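Local atomic coordinates of rhamnosidase B (Bacillus sp., PDB entry 2OKX), a protein that hydrolyses terminal alpha-L-rhamnose residues from glycosides, as a member of glycoside hydrolase family 78, whose enzymes invert the configuration at the anomeric carbon. Residues T45-Y50 with F102-G107; V92-F97 with G109-E114; P424-L429 with P518-E523; F453-P458 with Y488-G493. All blocks are in the same frame, centred on the assembly; numbering follows the deposited sequence.

Contact 1. Residues T45-Y50 with F102-G107; sequences TADSRY and FYYLRG
D47, S48 and R49 meet the loop F102-G107 where strand 41-47 passes into strand 49-54, in the N-terminal beta-sandwich domain. S48 and R49 both face L95 in a classic beta bulge, and the peptide bond before S48 is cis. The tight part centres on the buried Y104. Chi1 of 167° sets its CG anti to the backbone N, and the ring beyond reaches D47 and S48. Its OH donates to D47 OD1 at 2.4 Å, a bond so short that its length is doubtful. Ring and carboxylate planes stand 89° apart. G107 N donates to the same Y104 OH at 3.1 Å, so the phenol oxygen both gives and receives. Serine is small enough to sit over one face of the ring: S48 CB makes a CH-pi contact 3.9 Å from the Y104 centroid, while S48 OG, above the rim, is bonded to F97 N. A glycine suits position 107, since a CB there would clash with D47 OD2. That oxygen is held by W187 NE1 and by a water that also donates to L105 O. The looser side belongs to R49, long enough to span to the loop and partly exposed. R49 NH2 donates to Y103 O at 3.0 Å, approaching from above the carbonyl plane, and the guanidinium is tilted 35° from the Y103 ring. A water completes this side, accepting from R49 NH1 and donating to Y103 O, 2.9 Å from each.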
loop_
_atom_site.group_PDB
_atom_site.type_symbol
_atom_site.label_atom_id
_atom_site.label_comp_id
_atom_site.label_asym_id
_atom_site.label_seq_id
_atom_site.Cartn_x
_atom_site.Cartn_y
_atom_site.Cartn_z
ATOM N N THR A 45 -0.046 -19.048 13.403
ATOM C CA THR A 45 0.566 -17.758 13.121
ATOM C C THR A 45 1.967 -18.079 12.628
ATOM O O THR A 45 2.456 -19.192 12.815
ATOM C CB THR A 45 0.624 -16.826 14.353
ATOM O OG1 THR A 45 0.991 -15.508 13.920
ATOM C CG2 THR A 45 1.650 -17.312 15.367
ATOM N N ALA A 46 2.604 -17.124 11.966
ATOM C CA ALA A 46 3.940 -17.351 11.450
ATOM C C ALA A 46 4.671 -16.038 11.243
ATOM O O ALA A 46 4.086 -14.962 11.342
ATOM C CB ALA A 46 3.870 -18.116 10.140
ATOM N N ASP A 47 5.963 -16.145 10.967
ATOM C CA ASP A 47 6.818 -14.992 10.727
ATOM C C ASP A 47 7.568 -15.335 9.444
ATOM O O ASP A 47 8.358 -16.279 9.443
ATOM C CB ASP A 47 7.808 -14.826 11.889
ATOM C CG ASP A 47 8.640 -13.566 11.770
ATOM O OD1 ASP A 47 9.087 -13.266 10.647
ATOM O OD2 ASP A 47 8.854 -12.884 12.794
ATOM N N SER A 48 7.377 -14.570 8.367
ATOM C CA SER A 48 6.522 -13.382 8.320
ATOM C C SER A 48 5.055 -13.619 7.946
ATOM O O SER A 48 4.154 -13.006 8.527
ATOM C CB SER A 48 7.115 -12.378 7.330
ATOM O OG SER A 48 8.513 -12.246 7.507
ATOM N N ARG A 49 4.826 -14.476 6.955
ATOM C CA ARG A 49 3.471 -14.787 6.488
ATOM C C ARG A 49 3.358 -16.275 6.138
ATOM O O ARG A 49 4.369 -16.944 5.931
ATOM C CB ARG A 49 3.144 -13.950 5.245
ATOM C CG ARG A 49 3.216 -12.437 5.444
ATOM C CD ARG A 49 2.089 -11.930 6.326
ATOM N NE ARG A 49 2.038 -10.471 6.372
ATOM C CZ ARG A 49 2.486 -9.725 7.378
ATOM N NH1 ARG A 49 3.028 -10.294 8.450
ATOM N NH2 ARG A 49 2.386 -8.404 7.314
ATOM N N TYR A 50 2.131 -16.791 6.055
ATOM C CA TYR A 50 1.937 -18.200 5.731
ATOM C C TYR A 50 0.780 -18.474 4.774
ATOM O O TYR A 50 -0.100 -17.637 4.583
ATOM C CB TYR A 50 1.666 -19.009 7.005
ATOM C CG TYR A 50 0.272 -18.794 7.569
ATOM C CD1 TYR A 50 0.032 -17.849 8.564
ATOM C CD2 TYR A 50 -0.820 -19.499 7.060
ATOM C CE1 TYR A 50 -1.262 -17.607 9.038
ATOM C CE2 TYR A 50 -2.116 -19.262 7.522
ATOM C CZ TYR A 50 -2.328 -18.316 8.508
ATOM O OH TYR A 50 -3.610 -18.070 8.945
ATOM N N PHE A 102 7.078 -1.625 5.950
ATOM C CA PHE A 102 5.998 -0.806 6.508
ATOM C C PHE A 102 4.827 -1.577 7.121
ATOM O O PHE A 102 3.878 -0.964 7.613
ATOM C CB PHE A 102 5.444 0.151 5.443
ATOM C CG PHE A 102 6.403 1.235 5.011
ATOM C CD1 PHE A 102 7.782 1.044 5.057
ATOM C CD2 PHE A 102 5.915 2.412 4.445
ATOM C CE1 PHE A 102 8.662 2.003 4.535
ATOM C CE2 PHE A 102 6.779 3.375 3.919
ATOM C CZ PHE A 102 8.159 3.168 3.962
ATOM N N TYR A 103 4.862 -2.907 7.065
ATOM C CA TYR A 103 3.796 -3.708 7.666
ATOM C C TYR A 103 4.323 -4.990 8.306
ATOM O O TYR A 103 3.584 -5.956 8.516
ATOM C CB TYR A 103 2.672 -4.024 6.653
ATOM C CG TYR A 103 3.077 -4.566 5.288
ATOM C CD1 TYR A 103 3.726 -5.797 5.155
ATOM C CD2 TYR A 103 2.731 -3.876 4.120
ATOM C CE1 TYR A 103 4.015 -6.330 3.894
ATOM C CE2 TYR A 103 3.013 -4.400 2.858
ATOM C CZ TYR A 103 3.652 -5.629 2.751
ATOM O OH TYR A 103 3.913 -6.155 1.503
ATOM N N TYR A 104 5.610 -4.969 8.637
ATOM C CA TYR A 104 6.273 -6.105 9.257
ATOM C C TYR A 104 7.580 -5.671 9.911
ATOM O O TYR A 104 8.380 -4.964 9.301
ATOM C CB TYR A 104 6.562 -7.189 8.208
ATOM C CG TYR A 104 7.516 -8.261 8.695
ATOM C CD1 TYR A 104 8.872 -8.218 8.365
ATOM C CD2 TYR A 104 7.073 -9.289 9.526
ATOM C CE1 TYR A 104 9.771 -9.175 8.859
ATOM C CE2 TYR A 104 7.957 -10.250 10.025
ATOM C CZ TYR A 104 9.303 -10.184 9.688
ATOM O OH TYR A 104 10.172 -11.124 10.190
ATOM N N LEU A 105 7.782 -6.080 11.160
ATOM C CA LEU A 105 9.015 -5.756 11.873
ATOM C C LEU A 105 9.823 -7.044 11.966
ATOM O O LEU A 105 9.335 -8.058 12.470
ATOM C CB LEU A 105 8.713 -5.206 13.273
ATOM C CG LEU A 105 8.172 -3.769 13.327
ATOM C CD1 LEU A 105 6.711 -3.734 12.878
ATOM C CD2 LEU A 105 8.290 -3.241 14.747
ATOM N N ARG A 106 11.052 -7.003 11.465
ATOM C CA ARG A 106 11.912 -8.180 11.464
ATOM C C ARG A 106 11.966 -8.915 12.800
ATOM O O ARG A 106 12.222 -8.319 13.849
ATOM C CB ARG A 106 13.338 -7.810 11.049
ATOM C CG ARG A 106 14.183 -9.028 10.701
ATOM C CD ARG A 106 15.659 -8.712 10.555
ATOM N NE ARG A 106 16.392 -9.885 10.084
ATOM C CZ ARG A 106 17.708 -9.933 9.908
ATOM N NH1 ARG A 106 18.455 -8.866 10.167
ATOM N NH2 ARG A 106 18.275 -11.044 9.457
ATOM N N GLY A 107 11.701 -10.216 12.742
ATOM C CA GLY A 107 11.755 -11.061 13.918
ATOM C C GLY A 107 12.691 -12.194 13.535
ATOM O O GLY A 107 13.903 -12.009 13.459
HETATM O O HOH W 1 8.377 -10.399 13.635
HETATM O O HOH W 2 3.308 -8.117 10.383
#

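Contact 2. Residues V92-F97 with G109-E114; sequences VLVLHF and GGLIAE
V92 and L111 reach toward each other tip to tip, with V92 CB 3.8 Å from L111 CD2. The neighbouring V94 crosses the same leucine at a slant, its CG2 4.0 Å from L111 CB, so one leucine side chain packs against two valines, which also touch each other. At the far end G109 lies over one face of the H96 ring: its CA sits 3.6 Å from the H96 centroid in a CH-pi contact, and G109 N is 3.1 Å from H96 CE1, offset toward the rim. Glycine, with no side chain, lets its N and CA lie over the imidazole face. This is packing between the two sheets of a beta sandwich, not pairing within one: the axes of strands 92-96 and 110-114 approach to 8.1 Å, and their directions differ by 143°. Apolar residues suit such an interior, and the next shell continues it. F26 touches both V94 and L111, A46 supports V94, and I44 lies against L111. For H96, chi1 of -177° puts CG anti to the backbone N, on the side of G109. The turn of the imidazole is fixed from its polar atoms, H96 ND1 being bonded to D47 O and H96 NE2 to S18 OG. Along the main chain, backbone bonds from V92 to F26 and from V94 to R24 hold the two valines in their own sheet.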
loop_
_atom_site.group_PDB
_atom_site.type_symbol
_atom_site.label_atom_id
_atom_site.label_comp_id
_atom_site.label_asym_id
_atom_site.label_seq_id
_atom_site.Cartn_x
_atom_site.Cartn_y
_atom_site.Cartn_z
ATOM N N VAL A 92 2.292 -26.305 5.367
ATOM C CA VAL A 92 2.347 -24.855 5.434
ATOM C C VAL A 92 3.527 -24.281 4.675
ATOM O O VAL A 92 4.628 -24.839 4.694
ATOM C CB VAL A 92 2.457 -24.358 6.892
ATOM C CG1 VAL A 92 2.389 -22.835 6.924
ATOM C CG2 VAL A 92 1.362 -24.975 7.752
ATOM N N LEU A 93 3.283 -23.168 3.995
ATOM C CA LEU A 93 4.330 -22.463 3.275
ATOM C C LEU A 93 4.523 -21.190 4.080
ATOM O O LEU A 93 3.575 -20.432 4.276
ATOM C CB LEU A 93 3.892 -22.096 1.856
ATOM C CG LEU A 93 4.884 -21.177 1.130
ATOM C CD1 LEU A 93 6.161 -21.949 0.833
ATOM C CD2 LEU A 93 4.274 -20.653 -0.164
ATOM N N VAL A 94 5.733 -20.963 4.575
ATOM C CA VAL A 94 5.991 -19.760 5.346
ATOM C C VAL A 94 6.973 -18.875 4.595
ATOM O O VAL A 94 8.039 -19.329 4.173
ATOM C CB VAL A 94 6.568 -20.088 6.749
ATOM C CG1 VAL A 94 6.915 -18.799 7.487
ATOM C CG2 VAL A 94 5.558 -20.895 7.556
ATOM N N LEU A 95 6.591 -17.618 4.399
ATOM C CA LEU A 95 7.453 -16.660 3.720
ATOM C C LEU A 95 8.121 -15.837 4.813
ATOM O O LEU A 95 7.432 -15.212 5.616
ATOM C CB LEU A 95 6.641 -15.711 2.827
ATOM C CG LEU A 95 5.836 -16.218 1.627
ATOM C CD1 LEU A 95 4.600 -16.979 2.107
ATOM C CD2 LEU A 95 5.420 -15.026 0.773
ATOM N N HIS A 96 9.448 -15.862 4.881
ATOM C CA HIS A 96 10.131 -15.049 5.881
ATOM C C HIS A 96 10.913 -13.974 5.146
ATOM O O HIS A 96 11.804 -14.277 4.361
ATOM C CB HIS A 96 11.092 -15.869 6.739
ATOM C CG HIS A 96 11.738 -15.063 7.819
ATOM N ND1 HIS A 96 11.042 -14.617 8.923
ATOM C CD2 HIS A 96 12.972 -14.512 7.903
ATOM C CE1 HIS A 96 11.819 -13.822 9.636
ATOM N NE2 HIS A 96 12.995 -13.741 9.039
ATOM N N PHE A 97 10.579 -12.716 5.407
ATOM C CA PHE A 97 11.236 -11.605 4.732
ATOM C C PHE A 97 12.687 -11.390 5.150
ATOM O O PHE A 97 13.547 -11.149 4.305
ATOM C CB PHE A 97 10.445 -10.309 4.955
ATOM C CG PHE A 97 9.011 -10.379 4.494
ATOM C CD1 PHE A 97 8.668 -11.064 3.331
ATOM C CD2 PHE A 97 8.007 -9.728 5.207
ATOM C CE1 PHE A 97 7.341 -11.100 2.880
ATOM C CE2 PHE A 97 6.681 -9.756 4.767
ATOM C CZ PHE A 97 6.349 -10.443 3.601
ATOM N N GLY A 109 12.465 -16.342 11.315
ATOM C CA GLY A 109 11.624 -17.328 10.662
ATOM C C GLY A 109 10.937 -18.207 11.687
ATOM O O GLY A 109 11.552 -18.613 12.670
ATOM N N GLY A 110 9.660 -18.503 11.475
ATOM C CA GLY A 110 8.969 -19.340 12.430
ATOM C C GLY A 110 7.525 -19.665 12.111
ATOM O O GLY A 110 6.819 -18.900 11.452
ATOM N N LEU A 111 7.099 -20.824 12.596
ATOM C CA LEU A 111 5.741 -21.304 12.415
ATOM C C LEU A 111 5.280 -22.001 13.685
ATOM O O LEU A 111 6.020 -22.788 14.276
ATOM C CB LEU A 111 5.670 -22.302 11.262
ATOM C CG LEU A 111 4.352 -23.085 11.184
ATOM C CD1 LEU A 111 3.211 -22.143 10.829
ATOM C CD2 LEU A 111 4.472 -24.194 10.149
ATOM N N ILE A 112 4.062 -21.696 14.111
ATOM C CA ILE A 112 3.483 -22.333 15.281
ATOM C C ILE A 112 2.018 -22.614 14.952
ATOM O O ILE A 112 1.266 -21.706 14.587
ATOM C CB ILE A 112 3.604 -21.444 16.546
ATOM C CG1 ILE A 112 3.105 -22.220 17.766
ATOM C CG2 ILE A 112 2.828 -20.148 16.367
ATOM C CD1 ILE A 112 3.410 -21.553 19.087
ATOM N N ALA A 113 1.629 -23.882 15.053
ATOM C CA ALA A 113 0.264 -24.288 14.748
ATOM C C ALA A 113 -0.175 -25.440 15.632
ATOM O O ALA A 113 0.626 -26.298 16.001
ATOM C CB ALA A 113 0.155 -24.686 13.282
ATOM N N GLU A 114 -1.459 -25.461 15.961
ATOM C CA GLU A 114 -2.000 -26.506 16.812
ATOM C C GLU A 114 -3.456 -26.789 16.463
ATOM O O GLU A 114 -4.254 -25.863 16.311
ATOM C CB GLU A 114 -1.900 -26.074 18.276
ATOM C CG GLU A 114 -2.230 -27.160 19.284
ATOM C CD GLU A 114 -2.299 -26.623 20.699
ATOM O OE1 GLU A 114 -1.425 -25.811 21.064
ATOM O OE2 GLU A 114 -3.218 -27.017 21.446
#

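Contact 3. Residues P424-L429 with P518-E523. With CA (calcium ion), chain C.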
loop_
_atom_site.group_PDB
_atom_site.type_symbol
_atom_site.label_atom_id
_atom_site.label_comp_id
_atom_site.label_asym_id
_atom_site.label_seq_id
_atom_site.Cartn_x
_atom_site.Cartn_y
_atom_site.Cartn_z
ATOM N N PRO A 424 -12.999 -24.894 -21.847
ATOM C CA PRO A 424 -12.063 -26.017 -21.947
ATOM C C PRO A 424 -10.913 -25.835 -22.939
ATOM O O PRO A 424 -9.813 -26.326 -22.697
ATOM C CB PRO A 424 -12.972 -27.193 -22.313
ATOM C CG PRO A 424 -14.077 -26.535 -23.088
ATOM C CD PRO A 424 -14.355 -25.304 -22.263
ATOM N N GLU A 425 -11.162 -25.137 -24.046
ATOM C CA GLU A 425 -10.125 -24.928 -25.058
ATOM C C GLU A 425 -9.074 -23.922 -24.598
ATOM O O GLU A 425 -9.400 -22.803 -24.205
ATOM C CB GLU A 425 -10.736 -24.439 -26.379
ATOM C CG GLU A 425 -11.897 -25.289 -26.890
ATOM C CD GLU A 425 -13.251 -24.694 -26.542
ATOM O OE1 GLU A 425 -13.390 -24.136 -25.433
ATOM O OE2 GLU A 425 -14.179 -24.793 -27.372
ATOM N N PRO A 426 -7.791 -24.312 -24.636
ATOM C CA PRO A 426 -6.736 -23.391 -24.208
ATOM C C PRO A 426 -6.400 -22.356 -25.278
ATOM O O PRO A 426 -6.835 -22.463 -26.425
ATOM C CB PRO A 426 -5.562 -24.325 -23.933
ATOM C CG PRO A 426 -5.748 -25.387 -24.986
ATOM C CD PRO A 426 -7.241 -25.654 -24.907
ATOM N N GLY A 427 -5.636 -21.346 -24.882
ATOM C CA GLY A 427 -5.217 -20.324 -25.819
ATOM C C GLY A 427 -3.813 -20.703 -26.250
ATOM O O GLY A 427 -2.941 -20.903 -25.411
ATOM N N VAL A 428 -3.594 -20.826 -27.553
ATOM C CA VAL A 428 -2.283 -21.198 -28.067
ATOM C C VAL A 428 -1.507 -19.953 -28.465
ATOM O O VAL A 428 -1.896 -19.222 -29.372
ATOM C CB VAL A 428 -2.414 -22.139 -29.285
ATOM C CG1 VAL A 428 -1.032 -22.615 -29.742
ATOM C CG2 VAL A 428 -3.289 -23.330 -28.917
ATOM N N LEU A 429 -0.401 -19.715 -27.772
ATOM C CA LEU A 429 0.428 -18.552 -28.038
ATOM C C LEU A 429 1.351 -18.759 -29.223
ATOM O O LEU A 429 1.923 -19.833 -29.399
ATOM C CB LEU A 429 1.261 -18.206 -26.800
ATOM C CG LEU A 429 0.594 -17.405 -25.673
ATOM C CD1 LEU A 429 -0.784 -17.949 -25.369
ATOM C CD2 LEU A 429 1.479 -17.454 -24.431
ATOM N N PRO A 518 5.258 -24.471 -28.922
ATOM C CA PRO A 518 4.183 -23.570 -28.500
ATOM C C PRO A 518 3.708 -23.780 -27.070
ATOM O O PRO A 518 3.705 -24.899 -26.553
ATOM C CB PRO A 518 3.083 -23.835 -29.531
ATOM C CG PRO A 518 3.332 -25.246 -29.953
ATOM C CD PRO A 518 4.837 -25.291 -30.071
ATOM N N VAL A 519 3.319 -22.684 -26.433
ATOM C CA VAL A 519 2.815 -22.720 -25.071
ATOM C C VAL A 519 1.290 -22.649 -25.128
ATOM O O VAL A 519 0.729 -21.854 -25.877
ATOM C CB VAL A 519 3.343 -21.520 -24.247
ATOM C CG1 VAL A 519 2.586 -21.412 -22.922
ATOM C CG2 VAL A 519 4.833 -21.683 -23.990
ATOM N N LYS A 520 0.627 -23.499 -24.354
ATOM C CA LYS A 520 -0.828 -23.500 -24.309
ATOM C C LYS A 520 -1.256 -22.896 -22.983
ATOM O O LYS A 520 -1.037 -23.483 -21.923
ATOM C CB LYS A 520 -1.380 -24.921 -24.421
ATOM C CG LYS A 520 -1.139 -25.579 -25.762
ATOM C CD LYS A 520 -1.762 -26.961 -25.797
ATOM C CE LYS A 520 -1.501 -27.649 -27.124
ATOM N NZ LYS A 520 -2.107 -29.007 -27.153
ATOM N N LEU A 521 -1.862 -21.719 -23.040
ATOM C CA LEU A 521 -2.310 -21.057 -21.826
ATOM C C LEU A 521 -3.766 -21.441 -21.577
ATOM O O LEU A 521 -4.665 -21.017 -22.306
ATOM C CB LEU A 521 -2.149 -19.540 -21.977
ATOM C CG LEU A 521 -2.400 -18.637 -20.762
ATOM C CD1 LEU A 521 -1.671 -19.170 -19.534
ATOM C CD2 LEU A 521 -1.928 -17.224 -21.090
ATOM N N HIS A 522 -3.988 -22.275 -20.563
ATOM C CA HIS A 522 -5.332 -22.720 -20.221
ATOM C C HIS A 522 -6.120 -21.624 -19.524
ATOM O O HIS A 522 -7.329 -21.513 -19.707
ATOM C CB HIS A 522 -5.281 -23.975 -19.345
ATOM C CG HIS A 522 -4.941 -25.219 -20.107
ATOM N ND1 HIS A 522 -3.655 -25.526 -20.495
ATOM C CD2 HIS A 522 -5.729 -26.200 -20.606
ATOM C CE1 HIS A 522 -3.665 -26.643 -21.201
ATOM N NE2 HIS A 522 -4.910 -27.072 -21.284
ATOM N N GLU A 523 -5.433 -20.827 -18.716
ATOM C CA GLU A 523 -6.067 -19.711 -18.028
ATOM C C GLU A 523 -5.090 -18.836 -17.260
ATOM O O GLU A 523 -4.082 -19.310 -16.730
ATOM C CB GLU A 523 -7.163 -20.194 -17.073
ATOM C CG GLU A 523 -6.720 -21.183 -16.013
ATOM C CD GLU A 523 -7.870 -21.595 -15.111
ATOM O OE1 GLU A 523 -8.970 -21.848 -15.640
ATOM O OE2 GLU A 523 -7.681 -21.673 -13.878
HETATM CA CA CA C . -9.289 -23.211 -19.776
HETATM O O HOH W 3 -9.343 -21.668 -21.502
HETATM O O HOH W 4 3.834 -20.341 -27.749
HETATM O O HOH W 5 -10.293 -21.681 -18.347
HETATM O O HOH W 6 -8.185 -24.835 -21.158
#
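G427 and L521 form an antiparallel hydrogen-bonded pair, each backbone N donating to the other's O, with L521 N to G427 O at 2.7 Å. The next link runs from L429 N to V519 O at 3.1 Å. Beyond it a water bridges the strands, donating to L429 O and accepting from V519 N. V428 and K520, the non-hydrogen-bonded pair, lie on one face of the sheet, where the lysine chain extends and leads its charge away. The buried L429, V519 and L521 turn instead to the interior. L429 CD1 packs 4.0 Å from L521 CB, and V512 and L510 of strand 507-513 meet these chains from the facing sheet of the concanavalin-like sandwich. P426 CB rests over the centre of the H522 ring, 3.8 Å from its centroid, a CH-pi contact that suits a rigid proline against a flat imidazole. An alanine at H522 would probably open a gap beside P426. H522 and E523 both face E454 in a classic beta bulge, and the backbone H522 O binds the calcium ion at 2.6 Å, as V423 O does. Three waters also bind the calcium: one lies within bonding distance of E425 O, and another donates to E523 OE1 at 3.0 Å. The other carboxylate oxygen, E523 OE2, makes a salt bridge with K202.

Contact 4. Residues F453-P458 with Y488-G493; sequences FELEAP and YICREG
F453 points its ring edge at the face of Y488, and four residues on A457 pairs with G493, so strand 450-457 gains the start of strand 493-498 as a neighbour in a sheet of the concanavalin-like sandwich. Two backbone bonds make that pair: A457 N donates to G493 O at 3.1 Å, and G493 N donates to A457 O at 3.2 Å. G493 O also takes a CA-H...O contact from E456 CA at 3.3 Å. Glycine is needed here because at its phi and psi a CB would be jammed against the carbonyl O of E492. On the other side of the strand, E456 is bonded through its backbone to K520, and the carboxylate of E454 is satisfied by a salt bridge from OE1 to R494 NH1. The T-shaped aromatic pair has centroids 5.2 Å apart and planes at 83°, with F453 CZ 3.6 Å from Y488 CD2. Y488 OH is satisfied by Q495 NE2. An alanine in place of Y488 would probably leave Q495 without this partner and the edge of F453 without the face it points at. Beside the rings, the small C490 fits between apolar groups, its SG 3.9 Å from L455 CD1 and 4.1 Å from A457 CB. Polar groups at the turn have partners of their own: R491 NH2 reaches L159 O, and P458 O is bonded to T461 OG1. E492 is exposed, yet its chain bends at chi2 (64°) back over P458, and OE1, bonded to A459 N, lies 3.7 Å from P458 C.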
loop_
_atom_site.group_PDB
_atom_site.type_symbol
_atom_site.label_atom_id
_atom_site.label_comp_id
_atom_site.label_asym_id
_atom_site.label_seq_id
_atom_site.Cartn_x
_atom_site.Cartn_y
_atom_site.Cartn_z
ATOM N N PHE A 453 -2.317 -18.966 -12.784
ATOM C CA PHE A 453 -2.410 -19.435 -14.155
ATOM C C PHE A 453 -2.214 -20.941 -14.224
ATOM O O PHE A 453 -1.798 -21.576 -13.256
ATOM C CB PHE A 453 -1.363 -18.749 -15.042
ATOM C CG PHE A 453 0.063 -19.081 -14.675
ATOM C CD1 PHE A 453 0.796 -18.242 -13.844
ATOM C CD2 PHE A 453 0.670 -20.240 -15.158
ATOM C CE1 PHE A 453 2.117 -18.548 -13.499
ATOM C CE2 PHE A 453 1.991 -20.558 -14.819
ATOM C CZ PHE A 453 2.714 -19.709 -13.989
ATOM N N GLU A 454 -2.548 -21.497 -15.380
ATOM C CA GLU A 454 -2.387 -22.916 -15.653
ATOM C C GLU A 454 -1.984 -22.965 -17.112
ATOM O O GLU A 454 -2.588 -22.293 -17.951
ATOM C CB GLU A 454 -3.690 -23.687 -15.439
ATOM C CG GLU A 454 -3.571 -25.161 -15.804
ATOM C CD GLU A 454 -4.791 -25.970 -15.420
ATOM O OE1 GLU A 454 -4.880 -27.137 -15.845
ATOM O OE2 GLU A 454 -5.659 -25.446 -14.691
ATOM N N LEU A 455 -0.956 -23.744 -17.418
ATOM C CA LEU A 455 -0.482 -23.824 -18.787
ATOM C C LEU A 455 0.347 -25.075 -19.050
ATOM O O LEU A 455 0.696 -25.813 -18.129
ATOM C CB LEU A 455 0.365 -22.582 -19.102
ATOM C CG LEU A 455 1.572 -22.317 -18.184
ATOM C CD1 LEU A 455 2.701 -23.299 -18.497
ATOM C CD2 LEU A 455 2.068 -20.886 -18.383
ATOM N N GLU A 456 0.642 -25.300 -20.324
ATOM C CA GLU A 456 1.473 -26.418 -20.759
ATOM C C GLU A 456 2.609 -25.750 -21.512
ATOM O O GLU A 456 2.366 -24.883 -22.346
ATOM C CB GLU A 456 0.727 -27.335 -21.729
ATOM C CG GLU A 456 -0.496 -28.010 -21.163
ATOM C CD GLU A 456 -1.152 -28.928 -22.172
ATOM O OE1 GLU A 456 -2.394 -28.922 -22.260
ATOM O OE2 GLU A 456 -0.426 -29.660 -22.876
ATOM N N ALA A 457 3.845 -26.140 -21.222
ATOM C CA ALA A 457 4.977 -25.543 -21.911
ATOM C C ALA A 457 6.221 -26.402 -21.788
ATOM O O ALA A 457 6.308 -27.267 -20.918
ATOM C CB ALA A 457 5.257 -24.150 -21.350
ATOM N N PRO A 458 7.199 -26.179 -22.673
ATOM C CA PRO A 458 8.448 -26.944 -22.638
ATOM C C PRO A 458 9.192 -26.559 -21.359
ATOM O O PRO A 458 8.989 -25.464 -20.825
ATOM C CB PRO A 458 9.189 -26.458 -23.882
ATOM C CG PRO A 458 8.087 -26.036 -24.804
ATOM C CD PRO A 458 7.129 -25.338 -23.881
ATOM N N TYR A 488 8.399 -17.012 -13.402
ATOM C CA TYR A 488 8.141 -18.424 -13.182
ATOM C C TYR A 488 8.804 -19.167 -14.332
ATOM O O TYR A 488 8.561 -18.858 -15.501
ATOM C CB TYR A 488 6.633 -18.684 -13.198
ATOM C CG TYR A 488 6.243 -20.135 -13.038
ATOM C CD1 TYR A 488 5.996 -20.679 -11.777
ATOM C CD2 TYR A 488 6.118 -20.967 -14.152
ATOM C CE1 TYR A 488 5.628 -22.014 -11.631
ATOM C CE2 TYR A 488 5.754 -22.305 -14.019
ATOM C CZ TYR A 488 5.510 -22.820 -12.758
ATOM O OH TYR A 488 5.146 -24.140 -12.630
ATOM N N ILE A 489 9.662 -20.124 -13.997
ATOM C CA ILE A 489 10.353 -20.916 -15.005
ATOM C C ILE A 489 9.686 -22.286 -15.001
ATOM O O ILE A 489 9.635 -22.965 -13.977
ATOM C CB ILE A 489 11.852 -21.045 -14.679
ATOM C CG1 ILE A 489 12.450 -19.650 -14.473
ATOM C CG2 ILE A 489 12.573 -21.743 -15.824
ATOM C CD1 ILE A 489 13.843 -19.648 -13.884
ATOM N N CYS A 490 9.179 -22.675 -16.162
ATOM C CA CYS A 490 8.443 -23.923 -16.329
ATOM C C CYS A 490 9.158 -25.258 -16.239
ATOM O O CYS A 490 10.304 -25.404 -16.658
ATOM C CB CYS A 490 7.713 -23.899 -17.667
ATOM S SG CYS A 490 6.502 -22.581 -17.809
ATOM N N ARG A 491 8.445 -26.232 -15.684
ATOM C CA ARG A 491 8.942 -27.593 -15.613
ATOM C C ARG A 491 8.290 -28.130 -16.884
ATOM O O ARG A 491 7.543 -27.404 -17.540
ATOM C CB ARG A 491 8.404 -28.331 -14.384
ATOM C CG ARG A 491 6.898 -28.562 -14.377
ATOM C CD ARG A 491 6.530 -29.630 -13.357
ATOM N NE ARG A 491 6.945 -29.243 -12.011
ATOM C CZ ARG A 491 6.227 -28.469 -11.204
ATOM N NH1 ARG A 491 5.047 -28.007 -11.601
ATOM N NH2 ARG A 491 6.700 -28.138 -10.008
ATOM N N GLU A 492 8.550 -29.381 -17.236
ATOM C CA GLU A 492 7.970 -29.934 -18.452
ATOM C C GLU A 492 6.486 -30.278 -18.312
ATOM O O GLU A 492 6.070 -30.853 -17.311
ATOM C CB GLU A 492 8.748 -31.186 -18.866
ATOM C CG GLU A 492 8.344 -31.768 -20.205
ATOM C CD GLU A 492 8.628 -30.831 -21.358
ATOM O OE1 GLU A 492 9.721 -30.228 -21.387
ATOM O OE2 GLU A 492 7.764 -30.707 -22.248
ATOM N N GLY A 493 5.690 -29.910 -19.315
ATOM C CA GLY A 493 4.272 -30.236 -19.296
ATOM C C GLY A 493 3.295 -29.216 -18.744
ATOM O O GLY A 493 3.563 -28.012 -18.731
#

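In the fold
From the N terminus, contact 1 opens on strands 41-47 and 49-54, and contact 2 opens on strand 87-96 before contact 1 closes in the loop 102-107. Contact 2 then closes on strand 110-117, so the two cross along the chain. They also touch in space, through bonds of L95 with S48 and R49, and tie both sheets of the N-terminal domain to the loop between 96 and 110. Much later, contact 3 opens at 424-429 and closes at 518-523; contact 4 (453-458 with 488-493) opens and closes inside that loop. Strands 450-457 and 520-528, adjacent in one sheet, join these two. The nearest atoms of contacts 2 and 4 are about 12 Å apart, with no touch.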